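Side-chain contacts in multiple PDZ domain protein (Mus musculus, PDB 4XH7), which probably serves as a signalling scaffold, its fourth PDZ domain being of the type that binds the C-terminal tails of partner proteins: residues Ser40-Ser45 and Asn94-Leu99; Ala12-Lys17 and Thr104-Arg109; Gly73-Glu78 and Asn83-Asn88. All coordinates share one frame; numbering follows the deposited sequence.

Interaction 1 of 3, residues Ser40-Ser45 and Asn94-Leu99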
loop_
_atom_site.group_PDB
_atom_site.type_symbol
_atom_site.label_atom_id
_atom_site.label_comp_id
_atom_site.label_asym_id
_atom_site.label_seq_id
_atom_site.Cartn_x
_atom_site.Cartn_y
_atom_site.Cartn_z
ATOM N N SER A 40 0.492 13.006 -11.529
ATOM C CA SER A 40 -0.292 11.822 -11.878
ATOM C C SER A 40 -0.410 10.878 -10.689
ATOM O O SER A 40 0.097 11.169 -9.598
ATOM C CB SER A 40 0.312 11.107 -13.072
ATOM O OG SER A 40 1.696 10.889 -12.873
ATOM N N GLY A 41 -1.091 9.754 -10.891
ATOM C CA GLY A 41 -1.470 8.941 -9.762
ATOM C C GLY A 41 -0.760 7.600 -9.714
ATOM O O GLY A 41 0.261 7.378 -10.339
ATOM N N LEU A 42 -1.346 6.702 -8.947
ATOM C CA LEU A 42 -0.765 5.394 -8.708
ATOM C C LEU A 42 -1.174 4.296 -9.678
ATOM O O LEU A 42 -0.598 3.200 -9.631
ATOM C CB LEU A 42 -1.149 4.938 -7.289
ATOM C CG LEU A 42 -0.620 5.839 -6.168
ATOM C CD1 LEU A 42 -1.300 5.502 -4.805
ATOM C CD2 LEU A 42 0.900 5.701 -6.061
ATOM N N GLY A 43 -2.172 4.531 -10.525
ATOM C CA GLY A 43 -2.620 3.457 -11.400
ATOM C C GLY A 43 -3.466 2.367 -10.752
ATOM O O GLY A 43 -3.412 1.202 -11.179
ATOM N N ILE A 44 -4.242 2.728 -9.723
ATOM C CA ILE A 44 -5.136 1.767 -9.065
ATOM C C ILE A 44 -6.528 2.382 -8.905
ATOM O O ILE A 44 -6.665 3.604 -8.824
ATOM C CB ILE A 44 -4.657 1.364 -7.674
ATOM C CG1 ILE A 44 -4.468 2.608 -6.785
ATOM C CG2 ILE A 44 -3.364 0.541 -7.795
ATOM C CD1 ILE A 44 -4.030 2.238 -5.356
ATOM N N SER A 45 -7.556 1.542 -8.886
ATOM C CA SER A 45 -8.846 2.026 -8.399
ATOM C C SER A 45 -9.063 1.430 -7.039
ATOM O O SER A 45 -8.512 0.361 -6.721
ATOM C CB SER A 45 -9.991 1.647 -9.317
ATOM O OG SER A 45 -10.108 0.255 -9.432
ATOM N N ASN A 94 -7.230 11.861 0.246
ATOM C CA ASN A 94 -6.363 13.029 0.302
ATOM C C ASN A 94 -4.912 12.655 0.553
ATOM O O ASN A 94 -4.014 13.210 -0.073
ATOM C CB ASN A 94 -6.839 14.004 1.359
ATOM C CG ASN A 94 -7.991 14.852 0.882
ATOM O OD1 ASN A 94 -8.230 14.967 -0.309
ATOM N ND2 ASN A 94 -8.712 15.444 1.810
ATOM N N ILE A 95 -4.678 11.684 1.429
ATOM C CA ILE A 95 -3.306 11.238 1.670
ATOM C C ILE A 95 -2.689 10.684 0.365
ATOM O O ILE A 95 -1.561 11.034 0.006
ATOM C CB ILE A 95 -3.246 10.176 2.792
ATOM C CG1 ILE A 95 -3.489 10.824 4.176
ATOM C CG2 ILE A 95 -1.862 9.493 2.785
ATOM C CD1 ILE A 95 -3.934 9.855 5.304
ATOM N N LEU A 96 -3.407 9.824 -0.365
ATOM C CA LEU A 96 -2.867 9.257 -1.604
ATOM C C LEU A 96 -2.591 10.358 -2.638
ATOM O O LEU A 96 -1.581 10.329 -3.354
ATOM C CB LEU A 96 -3.823 8.209 -2.194
ATOM C CG LEU A 96 -4.021 6.995 -1.279
ATOM C CD1 LEU A 96 -5.124 6.110 -1.824
ATOM C CD2 LEU A 96 -2.731 6.180 -1.129
ATOM N N LYS A 97 -3.487 11.335 -2.721
ATOM C CA LYS A 97 -3.315 12.403 -3.731
ATOM C C LYS A 97 -2.070 13.239 -3.492
ATOM O O LYS A 97 -1.474 13.764 -4.437
ATOM C CB LYS A 97 -4.538 13.327 -3.752
ATOM C CG LYS A 97 -5.725 12.730 -4.478
ATOM N N GLU A 98 -1.687 13.393 -2.240
ATOM C CA GLU A 98 -0.595 14.279 -1.854
ATOM C C GLU A 98 0.766 13.606 -1.854
ATOM O O GLU A 98 1.761 14.209 -1.442
ATOM C CB GLU A 98 -0.853 14.850 -0.459
ATOM C CG GLU A 98 -2.032 15.822 -0.394
ATOM N N LEU A 99 0.810 12.343 -2.255
ATOM C CA LEU A 99 2.071 11.609 -2.254
ATOM C C LEU A 99 3.070 12.199 -3.253
ATOM O O LEU A 99 2.691 12.617 -4.341
ATOM C CB LEU A 99 1.823 10.134 -2.595
ATOM C CG LEU A 99 1.165 9.388 -1.437
ATOM C CD1 LEU A 99 0.738 8.034 -1.923
ATOM C CD2 LEU A 99 2.147 9.275 -0.266
#
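Leu42 meets Leu96 and Leu99 at the closed end of the groove that a PDZ domain forms between strand 44-49 and helix 89-97. The run Gly41-Leu42-Gly43-Ile44 corresponds to the Gly-Leu-Gly-Phe signature of the PDZ carboxylate-binding loop, with Ile44 in place of the phenylalanine; in relatives this loop receives the C-terminal carboxylate of a peptide. Leu42 turns its side chain inward, CG lying beside the backbone N and anti to the carbonyl carbon (chi1 -62°), and spends one methyl on both partners: CD1 comes 4.0 Å from Leu96 CD2 and 4.3 Å from Leu99 CD1. The side chains of Leu42 and Leu96 cross at about a right angle, so they meet through methyl ends and do not lie along each other. Behind them, Val64 touches Leu42, while Val79 lies against both Leu96 and Leu99, so the contact is buried among apolar side chains. Gly43 has left-handed backbone angles (phi 76°), at which a CB would collide with the carbonyl O of Leu42, a strain that glycine avoids. Ile44 starts the strand and directs its side chain toward the helix, but stops short of it. Its spacing from Leu96 is consistent with the two flanking the pocket that, in PDZ relatives, takes up the last side chain of the ligand. The closest pair of atoms between these two side chains, Ile44 CD1 and Leu96 CD1, is 5.4 Å apart.

Interaction 2 of 3, residues Ala12-Lys17 and Thr104-Arg109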
loop_
_atom_site.group_PDB
_atom_site.type_symbol
_atom_site.label_atom_id
_atom_site.label_comp_id
_atom_site.label_asym_id
_atom_site.label_seq_id
_atom_site.Cartn_x
_atom_site.Cartn_y
_atom_site.Cartn_z
ATOM N N ALA A 12 12.326 -4.838 6.335
ATOM C CA ALA A 12 11.981 -5.847 7.323
ATOM C C ALA A 12 11.286 -5.285 8.550
ATOM O O ALA A 12 10.405 -5.925 9.098
ATOM C CB ALA A 12 13.214 -6.607 7.763
ATOM N N ALA A 13 11.701 -4.106 9.000
ATOM C CA ALA A 13 11.090 -3.481 10.158
ATOM C C ALA A 13 9.644 -3.085 9.849
ATOM O O ALA A 13 8.769 -3.262 10.692
ATOM C CB ALA A 13 11.902 -2.275 10.587
ATOM N N LEU A 14 9.402 -2.584 8.640
ATOM C CA LEU A 14 8.047 -2.254 8.191
ATOM C C LEU A 14 7.144 -3.481 8.185
ATOM O O LEU A 14 6.024 -3.438 8.712
ATOM C CB LEU A 14 8.070 -1.633 6.800
ATOM C CG LEU A 14 7.860 -0.146 6.659
ATOM C CD1 LEU A 14 7.596 0.119 5.191
ATOM C CD2 LEU A 14 6.723 0.342 7.554
ATOM N N LEU A 15 7.611 -4.567 7.562
ATOM C CA LEU A 15 6.908 -5.838 7.610
ATOM C C LEU A 15 6.600 -6.245 9.050
ATOM O O LEU A 15 5.488 -6.666 9.390
ATOM C CB LEU A 15 7.750 -6.929 6.949
ATOM C CG LEU A 15 7.900 -6.699 5.464
ATOM C CD1 LEU A 15 8.996 -7.605 4.893
ATOM C CD2 LEU A 15 6.546 -6.965 4.787
ATOM N N THR A 16 7.613 -6.151 9.902
ATOM C CA THR A 16 7.478 -6.620 11.251
ATOM C C THR A 16 6.458 -5.795 12.021
ATOM O O THR A 16 5.653 -6.349 12.756
ATOM C CB THR A 16 8.851 -6.594 11.970
ATOM O OG1 THR A 16 9.666 -7.644 11.440
ATOM C CG2 THR A 16 8.688 -6.833 13.416
ATOM N N LYS A 17 6.491 -4.478 11.824
ATOM C CA LYS A 17 5.537 -3.578 12.446
ATOM C C LYS A 17 4.107 -3.984 12.134
ATOM O O LYS A 17 3.248 -4.069 13.017
ATOM C CB LYS A 17 5.787 -2.141 11.962
ATOM C CG LYS A 17 4.750 -1.113 12.465
ATOM C CD LYS A 17 4.967 0.231 11.745
ATOM C CE LYS A 17 3.825 1.199 11.999
ATOM N NZ LYS A 17 4.079 2.485 11.299
ATOM N N THR A 104 6.459 4.371 -0.727
ATOM C CA THR A 104 6.555 3.048 -0.138
ATOM C C THR A 104 5.185 2.680 0.394
ATOM O O THR A 104 4.697 3.343 1.296
ATOM C CB THR A 104 7.585 3.034 1.007
ATOM O OG1 THR A 104 8.871 3.342 0.440
ATOM C CG2 THR A 104 7.638 1.639 1.683
ATOM N N MET A 105 4.579 1.630 -0.158
ATOM C CA MET A 105 3.209 1.263 0.187
ATOM C C MET A 105 3.277 0.028 1.006
ATOM O O MET A 105 3.995 -0.903 0.631
ATOM C CB MET A 105 2.378 0.990 -1.073
ATOM C CG MET A 105 2.278 2.186 -1.984
ATOM S SD MET A 105 1.191 1.836 -3.396
ATOM C CE MET A 105 -0.342 1.457 -2.527
ATOM N N VAL A 106 2.521 -0.035 2.105
ATOM C CA VAL A 106 2.375 -1.286 2.828
ATOM C C VAL A 106 0.935 -1.718 2.692
ATOM O O VAL A 106 0.028 -0.926 2.984
ATOM C CB VAL A 106 2.702 -1.155 4.342
ATOM C CG1 VAL A 106 2.556 -2.542 5.078
ATOM C CG2 VAL A 106 4.090 -0.526 4.551
ATOM N N CYS A 107 0.731 -2.961 2.262
ATOM C CA CYS A 107 -0.622 -3.530 2.118
ATOM C C CYS A 107 -0.696 -4.894 2.744
ATOM O O CYS A 107 0.323 -5.448 3.174
ATOM C CB CYS A 107 -1.016 -3.686 0.644
ATOM S SG CYS A 107 -1.064 -2.115 -0.283
ATOM N N CYS A 108 -1.895 -5.473 2.797
ATOM C CA CYS A 108 -1.979 -6.882 3.231
ATOM C C CYS A 108 -3.068 -7.632 2.517
ATOM O O CYS A 108 -3.913 -7.043 1.811
ATOM C CB CYS A 108 -2.202 -6.984 4.748
ATOM S SG CYS A 108 -3.758 -6.253 5.302
ATOM N N ARG A 109 -2.999 -8.955 2.599
ATOM C CA ARG A 109 -4.084 -9.790 2.047
ATOM C C ARG A 109 -4.337 -10.917 3.057
ATOM O O ARG A 109 -3.435 -11.299 3.775
ATOM C CB ARG A 109 -3.745 -10.331 0.636
ATOM C CG ARG A 109 -2.443 -11.158 0.546
ATOM C CD ARG A 109 -2.124 -11.490 -0.953
ATOM N NE ARG A 109 -1.664 -10.309 -1.658
ATOM C CZ ARG A 109 -0.432 -10.101 -2.105
ATOM N NH1 ARG A 109 -0.156 -8.956 -2.717
ATOM N NH2 ARG A 109 0.508 -11.032 -1.967
#
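Leu14 carries the contact between the helix and the strand, pressing its branched end onto Val106 and Thr104. Its CD1 does most of the touching, 3.6 Å from Val106 CG2 and 3.8 Å from Thr104 CG2, and its second methyl, CD2, adds a looser approach of 4.1 Å to the same Val106 CG2. The Leu14 torsion is strained, with chi1 at -105° away from any staggered position, and this turn helps lay both methyls on the strand. On the other side, Val106 offers the methyl that lies beside its backbone N, and Thr104 turns its methyl, not its hydroxyl, to the leucine. Thr104 and Val106 stand on one face of the sheet that pairs strand 102-110 with strands 26-34 and 75-79, while Met105 and Cys107 point to the opposite face, where they meet Leu76 of the next strand and Leu70. Helix 5-22 is an N-terminal addition to the usual PDZ set of strands and two helices, laid over the outer face of this sheet, where Trp18 and Met22 extend its cover. Away from Leu14 the fit is loose. Leu15 only leans back toward the strand, its CD2 remaining 6.0 Å from Val106 CG1, and Ala13 and Thr16 face solvent. Thr16 bends its hydroxyl back onto its own helix, OG1 donating to Ala12 O at 3.0 Å from the opposite face of that carbonyl to Thr16 N. Lys17, fully extended, reaches away from the helix toward the sheet, where its NZ forms a salt bridge with Glu78 OE2, to which Trp18 NE1 is also hydrogen-bonded.

Interaction 3 of 3, residues Gly73-Glu78 and Asn83-Asn88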
loop_
_atom_site.group_PDB
_atom_site.type_symbol
_atom_site.label_atom_id
_atom_site.label_comp_id
_atom_site.label_asym_id
_atom_site.label_seq_id
_atom_site.Cartn_x
_atom_site.Cartn_y
_atom_site.Cartn_z
ATOM N N GLY A 73 -7.702 -6.684 -4.531
ATOM C CA GLY A 73 -8.099 -7.285 -3.280
ATOM C C GLY A 73 -7.191 -6.897 -2.131
ATOM O O GLY A 73 -7.598 -7.044 -0.990
ATOM N N ASP A 74 -5.994 -6.388 -2.414
ATOM C CA ASP A 74 -5.096 -6.053 -1.285
ATOM C C ASP A 74 -5.641 -4.871 -0.481
ATOM O O ASP A 74 -6.188 -3.917 -1.049
ATOM C CB ASP A 74 -3.691 -5.716 -1.787
ATOM C CG ASP A 74 -2.925 -6.943 -2.269
ATOM O OD1 ASP A 74 -3.394 -8.092 -2.074
ATOM O OD2 ASP A 74 -1.834 -6.758 -2.857
ATOM N N GLU A 75 -5.451 -4.922 0.838
ATOM C CA GLU A 75 -5.898 -3.845 1.707
ATOM C C GLU A 75 -4.778 -2.845 1.919
ATOM O O GLU A 75 -3.656 -3.223 2.230
ATOM C CB GLU A 75 -6.366 -4.400 3.051
ATOM C CG GLU A 75 -6.835 -3.260 3.957
ATOM C CD GLU A 75 -7.541 -3.704 5.223
ATOM O OE1 GLU A 75 -8.009 -2.788 5.950
ATOM O OE2 GLU A 75 -7.607 -4.930 5.542
ATOM N N LEU A 76 -5.091 -1.548 1.820
ATOM C CA LEU A 76 -4.092 -0.497 2.039
ATOM C C LEU A 76 -3.853 -0.267 3.528
ATOM O O LEU A 76 -4.807 -0.065 4.259
ATOM C CB LEU A 76 -4.563 0.813 1.427
ATOM C CG LEU A 76 -4.790 0.752 -0.077
ATOM C CD1 LEU A 76 -5.284 2.144 -0.497
ATOM C CD2 LEU A 76 -3.527 0.442 -0.808
ATOM N N LEU A 77 -2.590 -0.283 3.964
ATOM C CA LEU A 77 -2.278 -0.055 5.386
ATOM C C LEU A 77 -1.530 1.243 5.703
ATOM O O LEU A 77 -1.873 1.932 6.669
ATOM C CB LEU A 77 -1.467 -1.225 5.963
ATOM C CG LEU A 77 -2.175 -2.575 5.862
ATOM C CD1 LEU A 77 -1.213 -3.665 6.327
ATOM C CD2 LEU A 77 -3.492 -2.587 6.654
ATOM N N GLU A 78 -0.527 1.579 4.898
ATOM C CA GLU A 78 0.379 2.680 5.194
ATOM C C GLU A 78 1.022 3.163 3.890
ATOM O O GLU A 78 1.301 2.356 2.981
ATOM C CB GLU A 78 1.456 2.227 6.181
ATOM C CG GLU A 78 2.426 3.318 6.578
ATOM C CD GLU A 78 3.566 2.787 7.453
ATOM O OE1 GLU A 78 4.731 2.882 7.011
ATOM O OE2 GLU A 78 3.284 2.328 8.580
ATOM N N ASN A 83 -0.354 6.417 8.239
ATOM C CA ASN A 83 -1.340 5.358 8.429
ATOM C C ASN A 83 -2.574 5.524 7.559
ATOM O O ASN A 83 -3.108 6.635 7.441
ATOM C CB ASN A 83 -1.799 5.325 9.892
ATOM C CG ASN A 83 -2.849 4.270 10.123
ATOM O OD1 ASN A 83 -2.537 3.094 10.058
ATOM N ND2 ASN A 83 -4.115 4.675 10.333
ATOM N N LEU A 84 -3.043 4.417 6.975
ATOM C CA LEU A 84 -4.302 4.433 6.265
ATOM C C LEU A 84 -5.353 3.538 6.915
ATOM O O LEU A 84 -6.554 3.741 6.706
ATOM C CB LEU A 84 -4.093 3.999 4.798
ATOM C CG LEU A 84 -3.124 4.841 3.977
ATOM C CD1 LEU A 84 -2.868 4.143 2.621
ATOM C CD2 LEU A 84 -3.686 6.222 3.781
ATOM N N LEU A 85 -4.931 2.511 7.666
ATOM C CA LEU A 85 -5.893 1.590 8.256
ATOM C C LEU A 85 -6.847 2.277 9.224
ATOM O O LEU A 85 -6.431 2.968 10.141
ATOM C CB LEU A 85 -5.157 0.447 8.972
ATOM C CG LEU A 85 -6.076 -0.565 9.666
ATOM C CD1 LEU A 85 -6.977 -1.264 8.628
ATOM C CD2 LEU A 85 -5.226 -1.574 10.395
ATOM N N GLY A 86 -8.142 2.119 8.984
ATOM C CA GLY A 86 -9.133 2.644 9.905
ATOM C C GLY A 86 -9.432 4.122 9.728
ATOM O O GLY A 86 -10.237 4.668 10.497
ATOM N N GLU A 87 -8.815 4.761 8.731
ATOM C CA GLU A 87 -9.069 6.161 8.446
ATOM C C GLU A 87 -10.342 6.328 7.613
ATOM O O GLU A 87 -10.852 5.371 7.026
ATOM C CB GLU A 87 -7.860 6.802 7.715
ATOM C CG GLU A 87 -6.474 6.667 8.436
ATOM C CD GLU A 87 -6.346 7.441 9.765
ATOM O OE1 GLU A 87 -5.365 7.196 10.516
ATOM O OE2 GLU A 87 -7.194 8.304 10.053
ATOM N N ASN A 88 -10.893 7.539 7.571
ATOM C CA ASN A 88 -12.098 7.730 6.768
ATOM C C ASN A 88 -11.776 7.933 5.294
ATOM O O ASN A 88 -10.613 8.107 4.912
ATOM C CB ASN A 88 -12.968 8.887 7.325
ATOM C CG ASN A 88 -12.313 10.270 7.214
ATOM O OD1 ASN A 88 -11.777 10.647 6.178
ATOM N ND2 ASN A 88 -12.409 11.045 8.288
#
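Leu77 O accepts two backbone hydrogen bonds where the PDZ hairpin of strands 75-79 and 82-83 runs into a type II turn from Leu84 to Glu87. Leu84 N gives the shorter and straighter bond, 2.8 Å to Leu77 O at 162°; Leu85 N lies 3.3 Å from Leu77 O, on the same face of the carbonyl. Just beyond, Glu78 and Asn83 form an antiparallel non-hydrogen-bonded pair, and Leu77 and Glu78 together make a classic beta bulge opposite Val106.

The side-chain hydrogen bonds stay within the turn. With CG anti to the backbone N (chi1 178°), Asn83 swings its amide over the turn, where ND2 donates to Leu85 O at 2.9 Å and to Glu87 OE1 at 2.8 Å, both lying close to the amide plane. With alanine in place of Asn83 both bonds go, which is likely to leave the Leu85 carbonyl without this donor and the Glu87 carboxylate freer to turn.

Apolar packing falls on two sides. Leu84 CD1 rests 3.9 Å from Leu76 CB, while Leu77 and Leu85 run side by side, pointing the same way, with Leu77 CD2 4.2 Å from Leu85 CB.

One contact sets a polar group against an apolar one: Glu75, whose OE1 is hydrogen-bonded to His52 ND1, crosses Leu85 obliquely, bringing that same oxygen 3.2 Å from Leu85 CD1.

Overall arrangement
From the N terminus, helix segment 12-17 opens interaction 2, the widest of the three loops, and residues 40-45 then open interaction 1. Strand segment 73-78 begins interaction 3, which closes first, at 83-88, after a short hairpin. Interaction 1 closes next at 94-99, and interaction 2 last at 104-109, so the three enclose one another without crossing. Interactions 1 and 2 lie on opposite sides of the chain's centre, their own centres about 18 Å apart and without touching. Interaction 3 bridges them: Leu84 packs on Ile95 of the groove helix, Asp74 forms a salt bridge with Arg109 of strand 102-110, and Glu78 touches Leu14 of the N-terminal helix, joining groove, sheet and helix.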